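Local structure of pyruvate kinase (Cryptosporidium parvum, 6P0Y) at residues G105-T110 and F232-F237; P113-G118 and I149-S154; A327-E332 and S362-N367. The protein probably catalyses the last step of glycolysis, the transfer of a phosphoryl group from phosphoenolpyruvate to ADP to give pyruvate and ATP. All coordinates share one frame; numbering follows the deposited sequence.

Interaction 1. Residues G105-T110 and F232-F237; sequences GIMLDT and FIALSF. With K (potassium ion), chain E.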
loop_
_atom_site.group_PDB
_atom_site.type_symbol
_atom_site.label_atom_id
_atom_site.label_comp_id
_atom_site.label_asym_id
_atom_site.label_seq_id
_atom_site.Cartn_x
_atom_site.Cartn_y
_atom_site.Cartn_z
ATOM N N GLY A 105 7.399 -36.888 14.358
ATOM C CA GLY A 105 8.816 -36.515 14.511
ATOM C C GLY A 105 9.299 -36.826 15.913
ATOM O O GLY A 105 8.466 -36.797 16.839
ATOM N N ILE A 106 10.588 -37.133 16.066
ATOM C CA ILE A 106 11.216 -37.453 17.382
ATOM C C ILE A 106 12.367 -36.474 17.618
ATOM O O ILE A 106 13.282 -36.404 16.771
ATOM C CB ILE A 106 11.669 -38.923 17.448
ATOM C CG1 ILE A 106 10.589 -39.858 16.893
ATOM C CG2 ILE A 106 12.071 -39.282 18.872
ATOM C CD1 ILE A 106 10.844 -41.327 17.124
ATOM N N MET A 107 12.300 -35.759 18.741
ATOM C CA MET A 107 13.199 -34.639 19.112
ATOM C C MET A 107 13.975 -35.036 20.372
ATOM O O MET A 107 13.320 -35.431 21.360
ATOM C CB MET A 107 12.370 -33.374 19.371
ATOM C CG MET A 107 13.105 -32.271 20.103
ATOM S SD MET A 107 12.048 -30.824 20.352
ATOM C CE MET A 107 12.181 -30.039 18.748
ATOM N N LEU A 108 15.311 -34.958 20.325
ATOM C CA LEU A 108 16.196 -35.084 21.514
ATOM C C LEU A 108 16.505 -33.678 22.035
ATOM O O LEU A 108 17.179 -32.916 21.318
ATOM C CB LEU A 108 17.484 -35.834 21.155
ATOM C CG LEU A 108 18.375 -36.194 22.349
ATOM C CD1 LEU A 108 19.188 -37.454 22.084
ATOM C CD2 LEU A 108 19.304 -35.045 22.727
ATOM N N ASP A 109 16.032 -33.364 23.242
ATOM C CA ASP A 109 16.286 -32.077 23.937
ATOM C C ASP A 109 17.474 -32.281 24.884
ATOM O O ASP A 109 17.317 -33.016 25.874
ATOM C CB ASP A 109 15.008 -31.594 24.628
ATOM C CG ASP A 109 15.053 -30.149 25.093
ATOM O OD1 ASP A 109 16.056 -29.763 25.721
ATOM O OD2 ASP A 109 14.072 -29.425 24.844
ATOM N N THR A 110 18.615 -31.654 24.576
ATOM C CA THR A 110 19.927 -31.857 25.255
ATOM C C THR A 110 19.865 -31.330 26.693
ATOM O O THR A 110 19.142 -30.343 26.928
ATOM C CB THR A 110 21.072 -31.168 24.500
ATOM O OG1 THR A 110 20.812 -29.763 24.490
ATOM C CG2 THR A 110 21.238 -31.680 23.085
ATOM N N PHE A 232 15.054 -34.358 15.184
ATOM C CA PHE A 232 15.355 -33.018 15.754
ATOM C C PHE A 232 16.293 -33.142 16.962
ATOM O O PHE A 232 16.053 -33.994 17.835
ATOM C CB PHE A 232 14.058 -32.303 16.148
ATOM C CG PHE A 232 13.025 -32.252 15.052
ATOM C CD1 PHE A 232 13.156 -31.365 13.997
ATOM C CD2 PHE A 232 11.933 -33.106 15.062
ATOM C CE1 PHE A 232 12.217 -31.326 12.981
ATOM C CE2 PHE A 232 10.990 -33.063 14.049
ATOM C CZ PHE A 232 11.134 -32.172 13.011
ATOM N N ILE A 233 17.341 -32.316 16.992
ATOM C CA ILE A 233 18.142 -32.011 18.213
ATOM C C ILE A 233 17.715 -30.623 18.694
ATOM O O ILE A 233 17.988 -29.648 17.973
ATOM C CB ILE A 233 19.657 -32.081 17.934
ATOM C CG1 ILE A 233 20.086 -33.478 17.483
ATOM C CG2 ILE A 233 20.457 -31.617 19.148
ATOM C CD1 ILE A 233 21.401 -33.510 16.746
ATOM N N ALA A 234 17.044 -30.547 19.844
ATOM C CA ALA A 234 16.669 -29.280 20.509
ATOM C C ALA A 234 17.849 -28.836 21.376
ATOM O O ALA A 234 17.938 -29.283 22.532
ATOM C CB ALA A 234 15.399 -29.453 21.308
ATOM N N LEU A 235 18.731 -28.005 20.815
ATOM C CA LEU A 235 20.048 -27.644 21.403
ATOM C C LEU A 235 19.838 -26.603 22.510
ATOM O O LEU A 235 19.519 -25.442 22.182
ATOM C CB LEU A 235 20.950 -27.120 20.280
ATOM C CG LEU A 235 22.454 -27.243 20.512
ATOM C CD1 LEU A 235 22.856 -28.685 20.787
ATOM C CD2 LEU A 235 23.217 -26.694 19.315
ATOM N N SER A 236 19.998 -27.011 23.771
ATOM C CA SER A 236 19.717 -26.177 24.968
ATOM C C SER A 236 20.795 -25.100 25.134
ATOM O O SER A 236 21.974 -25.389 24.848
ATOM C CB SER A 236 19.588 -27.025 26.203
ATOM O OG SER A 236 18.409 -27.809 26.146
ATOM N N PHE A 237 20.377 -23.902 25.554
ATOM C CA PHE A 237 21.228 -22.743 25.936
ATOM C C PHE A 237 22.197 -22.364 24.808
ATOM O O PHE A 237 23.388 -22.134 25.106
ATOM C CB PHE A 237 21.994 -23.052 27.225
ATOM C CG PHE A 237 21.133 -23.217 28.453
ATOM C CD1 PHE A 237 20.799 -22.123 29.238
ATOM C CD2 PHE A 237 20.675 -24.469 28.837
ATOM C CE1 PHE A 237 20.017 -22.276 30.373
ATOM C CE2 PHE A 237 19.892 -24.620 29.972
ATOM C CZ PHE A 237 19.565 -23.524 30.739
HETATM K K K E . 16.822 -30.141 28.494
HETATM O O HOH W 1 22.840 -28.135 24.942
#
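Met107 and Phe232 start a parallel pairing of two adjacent strands in the eight-stranded TIM barrel of pyruvate kinase. Strand 105-109 lies beside strand 232-235, and their axes cross at -29°. Leu108 is gripped at both backbone ends: its N donates to Phe232 O and its O accepts from Ala234 N. Phe232 N to Ile106 O and Thr110 N to Ala234 O extend the ladder on either side.

Met107, Asp109, Phe232 and Ala234 share one face of the sheet. A chi1 of 165° sends the Met107 chain away from its own N, and it then bends at chi3. SD lies 3.7 Å from Ala234 CB, and CE returns over Phe232 CB. Gly105 CA sits at the edge of the Phe232 ring.

At Thr110 and Ser236 side-chain oxygens join the bonding. Ser236 N donates almost straight to Thr110 OG1 (3.0 Å, 171°). Ser236 OG donates to Thr110 O at 2.8 Å. A water joins Thr110 OG1 to Ser236 O.

Thr110 O and Asp109 OD1 bind the potassium ion at 2.8 and 2.9 Å, with Asn76 and Ser78 completing its protein ligands. Asp109 OD2 forms salt bridges to Arg74 and Lys270.

Strand 72-76 pairs with the other edge of strand 105-109. Helix 82-97 packs on Ile106, while helix 215-226 packs on Leu108 and Ile233.

Interaction 2. Residues P113-G118 and I149-S154; sequences PEIRTG and ISCSYS. With ADP (adenosine-5'-diphosphate), chain C.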
loop_
_atom_site.group_PDB
_atom_site.type_symbol
_atom_site.label_atom_id
_atom_site.label_comp_id
_atom_site.label_asym_id
_atom_site.label_seq_id
_atom_site.Cartn_x
_atom_site.Cartn_y
_atom_site.Cartn_z
ATOM N N PRO A 113 24.300 -27.090 29.660
ATOM C CA PRO A 113 24.875 -26.517 30.876
ATOM C C PRO A 113 23.852 -26.120 31.950
ATOM O O PRO A 113 24.059 -25.119 32.609
ATOM C CB PRO A 113 25.592 -25.279 30.315
ATOM C CG PRO A 113 24.701 -24.828 29.188
ATOM C CD PRO A 113 24.185 -26.109 28.570
ATOM N N GLU A 114 22.797 -26.916 32.129
ATOM C CA GLU A 114 21.715 -26.636 33.112
ATOM C C GLU A 114 22.238 -26.848 34.538
ATOM O O GLU A 114 23.273 -27.527 34.699
ATOM C CB GLU A 114 20.500 -27.526 32.846
ATOM C CG GLU A 114 20.733 -28.993 33.170
ATOM C CD GLU A 114 19.473 -29.830 33.150
ATOM O OE1 GLU A 114 18.555 -29.483 32.378
ATOM O OE2 GLU A 114 19.413 -30.821 33.913
ATOM N N ILE A 115 21.533 -26.280 35.521
ATOM C CA ILE A 115 21.736 -26.497 36.985
ATOM C C ILE A 115 20.404 -26.976 37.579
ATOM O O ILE A 115 19.363 -26.361 37.257
ATOM C CB ILE A 115 22.249 -25.205 37.657
ATOM C CG1 ILE A 115 23.547 -24.720 37.002
ATOM C CG2 ILE A 115 22.415 -25.394 39.160
ATOM C CD1 ILE A 115 23.875 -23.277 37.267
ATOM N N ARG A 116 20.440 -28.023 38.410
ATOM C CA ARG A 116 19.244 -28.728 38.947
ATOM C C ARG A 116 19.266 -28.731 40.479
ATOM O O ARG A 116 20.364 -28.877 41.049
ATOM C CB ARG A 116 19.227 -30.179 38.461
ATOM C CG ARG A 116 18.851 -30.341 37.000
ATOM C CD ARG A 116 17.351 -30.340 36.797
ATOM N NE ARG A 116 17.014 -30.283 35.385
ATOM C CZ ARG A 116 15.794 -30.098 34.897
ATOM N NH1 ARG A 116 14.759 -29.963 35.706
ATOM N NH2 ARG A 116 15.610 -30.062 33.591
ATOM N N THR A 117 18.091 -28.627 41.109
ATOM C CA THR A 117 17.883 -28.935 42.550
ATOM C C THR A 117 18.073 -30.444 42.732
ATOM O O THR A 117 17.876 -31.182 41.752
ATOM C CB THR A 117 16.515 -28.451 43.060
ATOM O OG1 THR A 117 15.482 -29.204 42.421
ATOM C CG2 THR A 117 16.283 -26.971 42.830
ATOM N N GLY A 118 18.467 -30.880 43.929
ATOM C CA GLY A 118 18.591 -32.309 44.272
ATOM C C GLY A 118 17.247 -32.902 44.633
ATOM O O GLY A 118 16.225 -32.210 44.440
ATOM N N ILE A 149 17.552 -27.570 50.710
ATOM C CA ILE A 149 17.485 -28.354 49.435
ATOM C C ILE A 149 18.903 -28.462 48.851
ATOM O O ILE A 149 19.806 -27.823 49.402
ATOM C CB ILE A 149 16.482 -27.731 48.437
ATOM C CG1 ILE A 149 16.860 -26.300 48.042
ATOM C CG2 ILE A 149 15.064 -27.811 48.988
ATOM C CD1 ILE A 149 16.121 -25.773 46.832
ATOM N N SER A 150 19.085 -29.246 47.781
ATOM C CA SER A 150 20.401 -29.586 47.168
ATOM C C SER A 150 20.604 -28.811 45.856
ATOM O O SER A 150 19.626 -28.216 45.375
ATOM C CB SER A 150 20.505 -31.073 46.943
ATOM O OG SER A 150 21.505 -31.356 45.980
ATOM N N CYS A 151 21.823 -28.847 45.292
ATOM C CA CYS A 151 22.210 -28.198 44.005
ATOM C C CYS A 151 23.281 -29.029 43.285
ATOM O O CYS A 151 24.245 -29.453 43.949
ATOM C CB CYS A 151 22.728 -26.781 44.231
ATOM S SG CYS A 151 23.212 -25.925 42.706
ATOM N N SER A 152 23.117 -29.216 41.968
ATOM C CA SER A 152 23.950 -30.083 41.089
ATOM C C SER A 152 25.298 -29.424 40.771
ATOM O O SER A 152 26.214 -30.144 40.333
ATOM C CB SER A 152 23.203 -30.423 39.818
ATOM O OG SER A 152 22.800 -29.245 39.126
ATOM N N TYR A 153 25.404 -28.109 40.974
ATOM C CA TYR A 153 26.543 -27.255 40.545
ATOM C C TYR A 153 27.430 -26.957 41.758
ATOM O O TYR A 153 26.973 -26.222 42.662
ATOM C CB TYR A 153 25.992 -25.985 39.893
ATOM C CG TYR A 153 27.012 -25.033 39.327
ATOM C CD1 TYR A 153 28.037 -25.474 38.502
ATOM C CD2 TYR A 153 26.932 -23.677 39.598
ATOM C CE1 TYR A 153 28.967 -24.590 37.976
ATOM C CE2 TYR A 153 27.846 -22.780 39.071
ATOM C CZ TYR A 153 28.866 -23.238 38.258
ATOM O OH TYR A 153 29.763 -22.345 37.748
ATOM N N SER A 154 28.650 -27.509 41.771
ATOM C CA SER A 154 29.600 -27.468 42.917
ATOM C C SER A 154 30.190 -26.061 43.112
ATOM O O SER A 154 30.606 -25.760 44.250
ATOM C CB SER A 154 30.684 -28.512 42.772
ATOM O OG SER A 154 31.356 -28.383 41.528
HETATM P PB ADP C . 11.826 -29.576 32.974
HETATM O O1B ADP C . 12.931 -30.268 33.753
HETATM O O2B ADP C . 10.624 -29.397 33.925
HETATM O O3B ADP C . 12.236 -28.289 32.334
HETATM P PA ADP C . 10.086 -30.692 30.956
HETATM O O1A ADP C . 10.211 -31.954 30.132
HETATM O O2A ADP C . 9.883 -29.419 30.226
HETATM O O3A ADP C . 11.395 -30.622 31.854
HETATM O "O5'" ADP C . 8.977 -30.893 32.104
HETATM C "C5'" ADP C . 8.032 -31.972 32.265
HETATM C "C4'" ADP C . 8.246 -32.688 33.579
HETATM O "O4'" ADP C . 7.847 -34.070 33.437
HETATM C "C3'" ADP C . 9.678 -32.715 34.115
HETATM O "O3'" ADP C . 9.902 -31.646 35.027
HETATM C "C2'" ADP C . 9.744 -34.058 34.844
HETATM O "O2'" ADP C . 9.242 -33.950 36.172
HETATM C "C1'" ADP C . 8.839 -34.928 33.968
HETATM N N9 ADP C . 9.520 -35.592 32.857
HETATM C C8 ADP C . 9.755 -35.090 31.603
HETATM N N7 ADP C . 10.399 -35.911 30.809
HETATM C C5 ADP C . 10.606 -37.034 31.595
HETATM C C6 ADP C . 11.246 -38.267 31.345
HETATM N N6 ADP C . 11.782 -38.605 30.168
HETATM N N1 ADP C . 11.299 -39.164 32.355
HETATM C C2 ADP C . 10.742 -38.845 33.529
HETATM N N3 ADP C . 10.104 -37.723 33.878
HETATM C C4 ADP C . 10.070 -36.852 32.861
HETATM O O HOH W 2 24.474 -28.662 37.342
#
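In Ile115, chi1 of -57° swings CG1 opposite the carbonyl carbon and leaves CG2 trans to N, bringing CG2 against both Cys151 SG and Tyr153 CB, 3.7 Å from each. Ile115 CD1 meets Tyr153 CD2 obliquely. In Ser152, chi1 of 57° tucks OG between the backbone N and carbonyl carbon. There it receives Arg116 N in a nearly straight bond (2.8 Å, 169°).

The reverse bond runs from Ser152 N to Arg116 O at 2.9 Å, almost head-on to the carbonyl. Gly118 N makes a weak bond to Ser150 O. Ser150 CB and OG lie beside Gly118 CA. A water joins Ser152 OG to Glu114 O.

The Arg116 side chain turns away toward the nucleotide. Both NH1 and NH2 donate to ADP O1B, each at 2.7 Å, so one phosphate oxygen is held in a fork. Glu114 grips the guanidinium side-on. Its OE2 takes NE in the guanidinium plane at 2.9 Å, and its OE1 takes NH2. This salt bridge would restrain rotation of the group, and Ser78 in turn bonds to Glu114 OE1.

The contact lies where strands 115-116 and 148-150, outermost in the B domain of pyruvate kinases, run into loops beside the ADP phosphate site.

Interaction 3. Residues A327-E332 and S362-N367; sequences ATQMLE and SGETAN. With ADP (adenosine-5'-diphosphate), chain C.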
loop_
_atom_site.group_PDB
_atom_site.type_symbol
_atom_site.label_atom_id
_atom_site.label_comp_id
_atom_site.label_asym_id
_atom_site.label_seq_id
_atom_site.Cartn_x
_atom_site.Cartn_y
_atom_site.Cartn_z
ATOM N N ALA A 327 7.795 -22.748 23.188
ATOM C CA ALA A 327 8.046 -23.873 24.122
ATOM C C ALA A 327 7.456 -23.566 25.502
ATOM O O ALA A 327 7.460 -24.476 26.350
ATOM C CB ALA A 327 9.527 -24.147 24.217
ATOM N N THR A 328 6.987 -22.332 25.716
ATOM C CA THR A 328 6.246 -21.897 26.929
ATOM C C THR A 328 5.238 -22.986 27.313
ATOM O O THR A 328 4.488 -23.439 26.424
ATOM C CB THR A 328 5.546 -20.551 26.694
ATOM O OG1 THR A 328 6.538 -19.588 26.334
ATOM C CG2 THR A 328 4.772 -20.057 27.898
ATOM N N GLN A 329 5.245 -23.403 28.583
ATOM C CA GLN A 329 4.167 -24.218 29.199
ATOM C C GLN A 329 2.980 -23.277 29.441
ATOM O O GLN A 329 3.088 -22.411 30.334
ATOM C CB GLN A 329 4.668 -24.890 30.481
ATOM C CG GLN A 329 3.638 -25.792 31.153
ATOM C CD GLN A 329 4.211 -26.598 32.292
ATOM O OE1 GLN A 329 4.853 -27.626 32.092
ATOM N NE2 GLN A 329 3.965 -26.145 33.509
ATOM N N MET A 330 1.910 -23.426 28.651
ATOM C CA MET A 330 0.794 -22.443 28.562
ATOM C C MET A 330 -0.507 -23.011 29.146
ATOM O O MET A 330 -1.442 -22.208 29.335
ATOM C CB MET A 330 0.567 -22.028 27.104
ATOM C CG MET A 330 1.674 -21.146 26.561
ATOM S SD MET A 330 1.250 -20.371 24.986
ATOM C CE MET A 330 1.537 -21.729 23.850
ATOM N N LEU A 331 -0.574 -24.320 29.421
ATOM C CA LEU A 331 -1.755 -24.986 30.037
ATOM C C LEU A 331 -1.340 -25.661 31.353
ATOM O O LEU A 331 -1.709 -26.835 31.557
ATOM C CB LEU A 331 -2.333 -26.008 29.050
ATOM C CG LEU A 331 -2.718 -25.474 27.670
ATOM C CD1 LEU A 331 -3.194 -26.605 26.772
ATOM C CD2 LEU A 331 -3.785 -24.392 27.768
ATOM N N GLU A 332 -0.621 -24.940 32.223
ATOM C CA GLU A 332 -0.059 -25.476 33.494
ATOM C C GLU A 332 -1.184 -26.055 34.363
ATOM O O GLU A 332 -0.970 -27.137 34.951
ATOM C CB GLU A 332 0.706 -24.386 34.249
ATOM C CG GLU A 332 1.306 -24.860 35.565
ATOM C CD GLU A 332 2.229 -23.866 36.253
ATOM O OE1 GLU A 332 2.408 -22.746 35.719
ATOM O OE2 GLU A 332 2.774 -24.217 37.323
ATOM N N SER A 362 4.599 -29.761 28.051
ATOM C CA SER A 362 5.710 -30.217 28.923
ATOM C C SER A 362 5.139 -31.102 30.037
ATOM O O SER A 362 4.918 -32.297 29.770
ATOM C CB SER A 362 6.481 -29.038 29.445
ATOM O OG SER A 362 7.184 -28.397 28.390
ATOM N N GLY A 363 4.867 -30.532 31.215
ATOM C CA GLY A 363 4.256 -31.240 32.358
ATOM C C GLY A 363 2.878 -31.793 32.023
ATOM O O GLY A 363 2.526 -32.857 32.572
ATOM N N GLU A 364 2.132 -31.111 31.146
ATOM C CA GLU A 364 0.727 -31.457 30.800
ATOM C C GLU A 364 0.669 -32.875 30.219
ATOM O O GLU A 364 -0.351 -33.547 30.440
ATOM C CB GLU A 364 0.127 -30.461 29.805
ATOM C CG GLU A 364 0.230 -29.005 30.231
ATOM C CD GLU A 364 1.339 -28.221 29.547
ATOM O OE1 GLU A 364 2.404 -28.814 29.278
ATOM O OE2 GLU A 364 1.129 -27.021 29.271
ATOM N N THR A 365 1.713 -33.302 29.498
ATOM C CA THR A 365 1.825 -34.655 28.884
ATOM C C THR A 365 2.808 -35.530 29.675
ATOM O O THR A 365 2.506 -36.730 29.838
ATOM C CB THR A 365 2.239 -34.577 27.406
ATOM O OG1 THR A 365 3.372 -33.718 27.278
ATOM C CG2 THR A 365 1.125 -34.079 26.511
ATOM N N ALA A 366 3.929 -34.965 30.144
ATOM C CA ALA A 366 5.100 -35.714 30.662
ATOM C C ALA A 366 4.797 -36.331 32.035
ATOM O O ALA A 366 5.140 -37.514 32.232
ATOM C CB ALA A 366 6.307 -34.812 30.717
ATOM N N ASN A 367 4.212 -35.559 32.956
ATOM C CA ASN A 367 3.784 -36.054 34.293
ATOM C C ASN A 367 2.541 -35.273 34.743
ATOM O O ASN A 367 2.630 -34.511 35.721
ATOM C CB ASN A 367 4.938 -36.037 35.306
ATOM C CG ASN A 367 5.428 -34.651 35.672
ATOM O OD1 ASN A 367 5.326 -33.715 34.882
ATOM N ND2 ASN A 367 5.966 -34.511 36.871
HETATM P PB ADP C . 11.826 -29.576 32.974
HETATM O O1B ADP C . 12.931 -30.268 33.753
HETATM O O2B ADP C . 10.624 -29.397 33.925
HETATM O O3B ADP C . 12.236 -28.289 32.334
HETATM P PA ADP C . 10.086 -30.692 30.956
HETATM O O1A ADP C . 10.211 -31.954 30.132
HETATM O O2A ADP C . 9.883 -29.419 30.226
HETATM O O3A ADP C . 11.395 -30.622 31.854
HETATM O "O5'" ADP C . 8.977 -30.893 32.104
HETATM C "C5'" ADP C . 8.032 -31.972 32.265
HETATM C "C4'" ADP C . 8.246 -32.688 33.579
HETATM O "O4'" ADP C . 7.847 -34.070 33.437
HETATM C "C3'" ADP C . 9.678 -32.715 34.115
HETATM O "O3'" ADP C . 9.902 -31.646 35.027
HETATM C "C2'" ADP C . 9.744 -34.058 34.844
HETATM O "O2'" ADP C . 9.242 -33.950 36.172
HETATM C "C1'" ADP C . 8.839 -34.928 33.968
HETATM N N9 ADP C . 9.520 -35.592 32.857
HETATM C C8 ADP C . 9.755 -35.090 31.603
HETATM N N7 ADP C . 10.399 -35.911 30.809
HETATM C C5 ADP C . 10.606 -37.034 31.595
HETATM C C6 ADP C . 11.246 -38.267 31.345
HETATM N N6 ADP C . 11.782 -38.605 30.168
HETATM N N1 ADP C . 11.299 -39.164 32.355
HETATM C C2 ADP C . 10.742 -38.845 33.529
HETATM N N3 ADP C . 10.104 -37.723 33.878
HETATM C C4 ADP C . 10.070 -36.852 32.861
HETATM O O HOH W 3 5.630 -26.466 27.075
HETATM O O HOH W 4 1.773 -25.916 26.910
#
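The ADP site at the C-terminal mouth of the TIM barrel contains this contact, where Gln329, in the loop after strand 324-326, meets the N-terminal turn of helix 363-366. Gln329 OE1 accepts a bond from Gly363 N, the first residue of that helix, at 3.0 Å. The donor is tilted 30° from the amide carbonyl plane. The same oxygen touches Ser362 CB. Gln329 reaches there on an extended chain.

Glu364 runs the opposite way alongside Gln329. Its carboxylate is turned 65° from the amide, and its OE2 lies 3.4 Å from Gln329 CG. A bend at chi2 (102°) brings the carboxylate back to the loop. There OE2 takes Leu331 N at 3.2 Å, while OE1 takes Ser362 N within its own segment at 2.7 Å. Glu364 therefore ties the loop backbone to the start of the helix. Helix 371-387 packs on both Leu331 and Glu364.

On the nucleotide side, Ala366 CB lies 3.2 Å from ADP O4'. Two waters add polar links. One joins Ala327 O to Ser362 OG. The other accepts from Met330 N and donates to Glu364 OE2 at 2.7 Å.

In the fold
Interaction 2 is nested in the chain between the two strands of interaction 1, and interaction 3 follows both. Interactions 1 and 3 are built on the eight-stranded barrel, with centres about 16 Å apart. The first joins the third and fourth strands; the other lies beyond the ends of the last two. Interaction 2 belongs to the separate beta sheet inserted between strands 105-109 and 232-235, with its centre about 21 Å from interaction 1 and 22 Å from interaction 3. Phe237 packs on Pro113 and Glu114 where interactions 1 and 2 touch. Interactions 2 and 3 both contact ADP, so the nucleotide sits between the barrel mouth and the inserted domain.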